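Local coordinates for flagellar assembly protein FliH (Salmonella typhimurium, PDB 5B0O) that is needed for assembly and regrowth of the bacterial flagellum, acting in flagellar protein export, at residues Gln58-Phe69 against Gly118-Arg127. Residues are numbered along the deposited sequence; the frame is centred on the assembly and turned at random.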
loop_
_atom_site.group_PDB
_atom_site.type_symbol
_atom_site.label_atom_id
_atom_site.label_comp_id
_atom_site.label_asym_id
_atom_site.label_seq_id
_atom_site.Cartn_x
_atom_site.Cartn_y
_atom_site.Cartn_z
ATOM N N GLN E 58 29.549 0.847 23.621
ATOM C CA GLN E 58 29.275 0.954 22.193
ATOM C C GLN E 58 30.565 1.081 21.393
ATOM O O GLN E 58 30.721 0.449 20.342
ATOM C CB GLN E 58 28.381 2.157 21.908
ATOM C CG GLN E 58 28.016 2.311 20.445
ATOM C CD GLN E 58 27.001 1.288 19.994
ATOM O OE1 GLN E 58 25.890 1.245 20.506
ATOM N NE2 GLN E 58 27.374 0.463 19.026
ATOM N N ILE E 59 31.479 1.912 21.890
ATOM C CA ILE E 59 32.767 2.116 21.237
ATOM C C ILE E 59 33.548 0.809 21.188
ATOM O O ILE E 59 34.162 0.484 20.167
ATOM C CB ILE E 59 33.593 3.201 21.933
ATOM C CG1 ILE E 59 32.903 4.556 21.782
ATOM C CG2 ILE E 59 34.976 3.261 21.342
ATOM C CD1 ILE E 59 33.559 5.677 22.541
ATOM N N GLN E 60 33.513 0.061 22.287
ATOM C CA GLN E 60 34.076 -1.279 22.315
ATOM C C GLN E 60 33.468 -2.112 21.196
ATOM O O GLN E 60 34.180 -2.772 20.440
ATOM C CB GLN E 60 33.795 -1.950 23.653
ATOM C CG GLN E 60 34.609 -1.415 24.815
ATOM C CD GLN E 60 34.264 -2.114 26.119
ATOM O OE1 GLN E 60 33.322 -2.914 26.184
ATOM N NE2 GLN E 60 35.025 -1.820 27.165
ATOM N N GLN E 61 32.144 -2.083 21.093
ATOM C CA GLN E 61 31.466 -2.818 20.038
ATOM C C GLN E 61 31.907 -2.331 18.666
ATOM O O GLN E 61 32.135 -3.131 17.765
ATOM C CB GLN E 61 29.950 -2.686 20.154
ATOM C CG GLN E 61 29.263 -2.599 18.795
ATOM C CD GLN E 61 28.042 -3.486 18.694
ATOM O OE1 GLN E 61 26.980 -3.169 19.235
ATOM N NE2 GLN E 61 28.186 -4.610 17.997
ATOM N N LEU E 62 32.018 -1.017 18.503
ATOM C CA LEU E 62 32.384 -0.462 17.205
ATOM C C LEU E 62 33.779 -0.925 16.784
ATOM O O LEU E 62 33.985 -1.357 15.653
ATOM C CB LEU E 62 32.273 1.067 17.206
ATOM C CG LEU E 62 30.875 1.656 17.420
ATOM C CD1 LEU E 62 30.923 3.174 17.490
ATOM C CD2 LEU E 62 29.925 1.214 16.330
ATOM N N LEU E 63 34.728 -0.857 17.707
ATOM C CA LEU E 63 36.096 -1.251 17.412
ATOM C C LEU E 63 36.161 -2.642 16.790
ATOM O O LEU E 63 36.961 -2.892 15.889
ATOM C CB LEU E 63 36.958 -1.160 18.671
ATOM C CG LEU E 63 37.338 0.271 19.035
ATOM C CD1 LEU E 63 37.975 0.373 20.408
ATOM C CD2 LEU E 63 38.270 0.830 17.981
ATOM N N GLN E 64 35.297 -3.535 17.261
ATOM C CA GLN E 64 35.306 -4.923 16.811
ATOM C C GLN E 64 34.316 -5.212 15.681
ATOM O O GLN E 64 34.205 -6.346 15.230
ATOM C CB GLN E 64 35.023 -5.862 17.983
ATOM C CG GLN E 64 33.564 -5.895 18.375
ATOM C CD GLN E 64 32.983 -7.294 18.338
ATOM O OE1 GLN E 64 33.704 -8.283 18.486
ATOM N NE2 GLN E 64 31.671 -7.384 18.143
ATOM N N GLN E 65 33.598 -4.192 15.227
ATOM C CA GLN E 65 32.645 -4.365 14.134
ATOM C C GLN E 65 33.352 -4.542 12.797
ATOM O O GLN E 65 34.249 -3.770 12.461
ATOM C CB GLN E 65 31.701 -3.164 14.045
ATOM C CG GLN E 65 30.664 -3.278 12.939
ATOM C CD GLN E 65 29.626 -4.334 13.241
ATOM O OE1 GLN E 65 28.891 -4.227 14.220
ATOM N NE2 GLN E 65 29.570 -5.372 12.414
ATOM N N GLU E 66 32.923 -5.540 12.029
ATOM C CA GLU E 66 33.486 -5.792 10.704
ATOM C C GLU E 66 32.422 -5.482 9.658
ATOM O O GLU E 66 31.226 -5.561 9.944
ATOM C CB GLU E 66 33.939 -7.253 10.561
ATOM C CG GLU E 66 35.268 -7.609 11.232
ATOM C CD GLU E 66 35.656 -9.079 11.042
ATOM O OE1 GLU E 66 34.962 -9.785 10.280
ATOM O OE2 GLU E 66 36.652 -9.534 11.652
ATOM N N PRO E 67 32.845 -5.115 8.443
ATOM C CA PRO E 67 34.231 -4.932 8.002
ATOM C C PRO E 67 34.925 -3.737 8.652
ATOM O O PRO E 67 34.259 -2.768 9.013
ATOM C CB PRO E 67 34.082 -4.680 6.501
ATOM C CG PRO E 67 32.768 -5.232 6.150
ATOM C CD PRO E 67 31.902 -4.996 7.324
ATOM N N LEU E 68 36.250 -3.813 8.777
ATOM C CA LEU E 68 37.054 -2.774 9.423
ATOM C C LEU E 68 37.397 -1.624 8.481
ATOM O O LEU E 68 37.742 -1.847 7.326
ATOM C CB LEU E 68 38.377 -3.358 9.922
ATOM C CG LEU E 68 38.447 -4.592 10.810
ATOM C CD1 LEU E 68 39.895 -4.805 11.186
ATOM C CD2 LEU E 68 37.594 -4.414 12.050
ATOM N N PHE E 69 37.351 -0.394 8.984
ATOM C CA PHE E 69 37.731 0.765 8.175
ATOM C C PHE E 69 39.245 0.908 8.067
ATOM O O PHE E 69 39.953 0.837 9.066
ATOM C CB PHE E 69 37.140 2.054 8.755
ATOM C CG PHE E 69 35.639 2.059 8.821
ATOM C CD1 PHE E 69 34.884 1.612 7.753
ATOM C CD2 PHE E 69 34.984 2.500 9.960
ATOM C CE1 PHE E 69 33.512 1.611 7.814
ATOM C CE2 PHE E 69 33.605 2.494 10.027
ATOM C CZ PHE E 69 32.871 2.048 8.950
ATOM N N GLY E 118 33.176 4.993 4.748
ATOM C CA GLY E 118 31.859 5.222 5.315
ATOM C C GLY E 118 31.899 5.409 6.818
ATOM O O GLY E 118 32.968 5.538 7.392
ATOM N N ASP E 119 30.730 5.407 7.455
ATOM C CA ASP E 119 30.622 5.743 8.873
ATOM C C ASP E 119 29.819 4.735 9.690
ATOM O O ASP E 119 28.880 4.125 9.190
ATOM C CB ASP E 119 29.983 7.123 9.030
ATOM C CG ASP E 119 30.604 8.163 8.120
ATOM O OD1 ASP E 119 31.805 8.039 7.795
ATOM O OD2 ASP E 119 29.888 9.109 7.734
ATOM N N LEU E 120 30.197 4.567 10.952
ATOM C CA LEU E 120 29.352 3.870 11.916
ATOM C C LEU E 120 28.720 4.908 12.832
ATOM O O LEU E 120 29.420 5.529 13.641
ATOM C CB LEU E 120 30.165 2.881 12.745
ATOM C CG LEU E 120 30.454 1.549 12.066
ATOM C CD1 LEU E 120 31.276 0.644 12.962
ATOM C CD2 LEU E 120 29.147 0.886 11.697
ATOM N N ASP E 121 27.406 5.102 12.715
ATOM C CA ASP E 121 26.776 6.213 13.409
ATOM C C ASP E 121 26.069 5.746 14.664
ATOM O O ASP E 121 24.967 5.208 14.605
ATOM C CB ASP E 121 25.776 6.895 12.476
ATOM C CG ASP E 121 25.055 8.051 13.133
ATOM O OD1 ASP E 121 25.520 8.547 14.175
ATOM O OD2 ASP E 121 24.018 8.476 12.598
ATOM N N ALA E 122 26.712 6.005 15.801
ATOM C CA ALA E 122 26.166 5.717 17.125
ATOM C C ALA E 122 25.546 6.936 17.824
ATOM O O ALA E 122 25.260 6.888 19.014
ATOM C CB ALA E 122 27.189 5.040 17.996
ATOM N N SER E 123 25.417 8.045 17.104
ATOM C CA SER E 123 24.812 9.268 17.643
ATOM C C SER E 123 23.393 9.055 18.177
ATOM O O SER E 123 22.608 8.319 17.586
ATOM C CB SER E 123 24.790 10.360 16.569
ATOM O OG SER E 123 23.842 10.075 15.553
ATOM N N VAL E 124 23.064 9.699 19.296
ATOM C CA VAL E 124 21.700 9.640 19.825
ATOM C C VAL E 124 20.765 10.461 18.952
ATOM O O VAL E 124 19.550 10.350 19.055
ATOM C CB VAL E 124 21.582 10.141 21.295
ATOM C CG1 VAL E 124 22.397 9.267 22.241
ATOM C CG2 VAL E 124 21.990 11.596 21.406
ATOM N N ALA E 125 21.349 11.294 18.100
ATOM C CA ALA E 125 20.583 12.124 17.185
ATOM C C ALA E 125 19.877 11.250 16.154
ATOM O O ALA E 125 18.708 11.457 15.835
ATOM C CB ALA E 125 21.504 13.112 16.496
ATOM N N THR E 126 20.609 10.283 15.618
ATOM C CA THR E 126 20.058 9.380 14.628
ATOM C C THR E 126 19.170 8.330 15.290
ATOM O O THR E 126 18.171 7.916 14.717
ATOM C CB THR E 126 21.173 8.756 13.778
ATOM O OG1 THR E 126 21.753 9.776 12.955
ATOM C CG2 THR E 126 20.637 7.663 12.887
ATOM N N ARG E 127 19.501 7.924 16.511
ATOM C CA ARG E 127 18.637 6.993 17.237
ATOM C C ARG E 127 17.265 7.592 17.545
ATOM O O ARG E 127 16.298 6.859 17.716
ATOM C CB ARG E 127 19.291 6.539 18.532
ATOM C CG ARG E 127 20.677 5.982 18.369
ATOM C CD ARG E 127 21.254 5.708 19.736
ATOM N NE ARG E 127 22.509 4.976 19.689
ATOM C CZ ARG E 127 23.288 4.789 20.746
ATOM N NH1 ARG E 127 22.934 5.292 21.920
ATOM N NH2 ARG E 127 24.421 4.110 20.630
#
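L120, on strand 119-121, packs against helix 53-63 and the loop that follows it, and meets L62, Q65 and F69. Its CB lies 4.0 Å from L62 CD2. Its CG, placed beside the backbone N by chi1 of -80°, sits 3.9 Å from F69 CE2 and meets the ring obliquely. Its CD1 branch touches L62 CD2, at 3.7 Å, and, from a direction roughly at right angles, the CG of Q65, whose amide donates from NE2 to E66 O. L62 and L120 lie alongside one another, pointing in opposite senses. F69 also lays one ring face under G118 O, 3.8 Å above the plane, toward the rim. One helical turn before L62, Q58 sets its CG 3.8 Å from A122 CB. Bent at chi2 (74°), it brings OE1 near R127 NH2, at an angle too poor for a hydrogen bond; R127 instead donates from NH1 to V43 O of the second subunit and from NE to the backbone of another protein's chain. D121 points away from helix 53-63 and organises the turn: OD1 accepts from S123 N, closing an Asx turn, and from S123 OG, while OD2 takes T126 OG1 on its syn lone pair. S123 OG in turn N-caps helix 124-135 by accepting from T126 N. Strand 119-121, outermost within this chain, pairs antiparallel with both strand 112-114, through L120 and V113, and a strand of the other protein. The arrangement, in the C-terminal part of FliH, is a helix packed on a face of a mixed beta sheet that continues across a protein-protein interface.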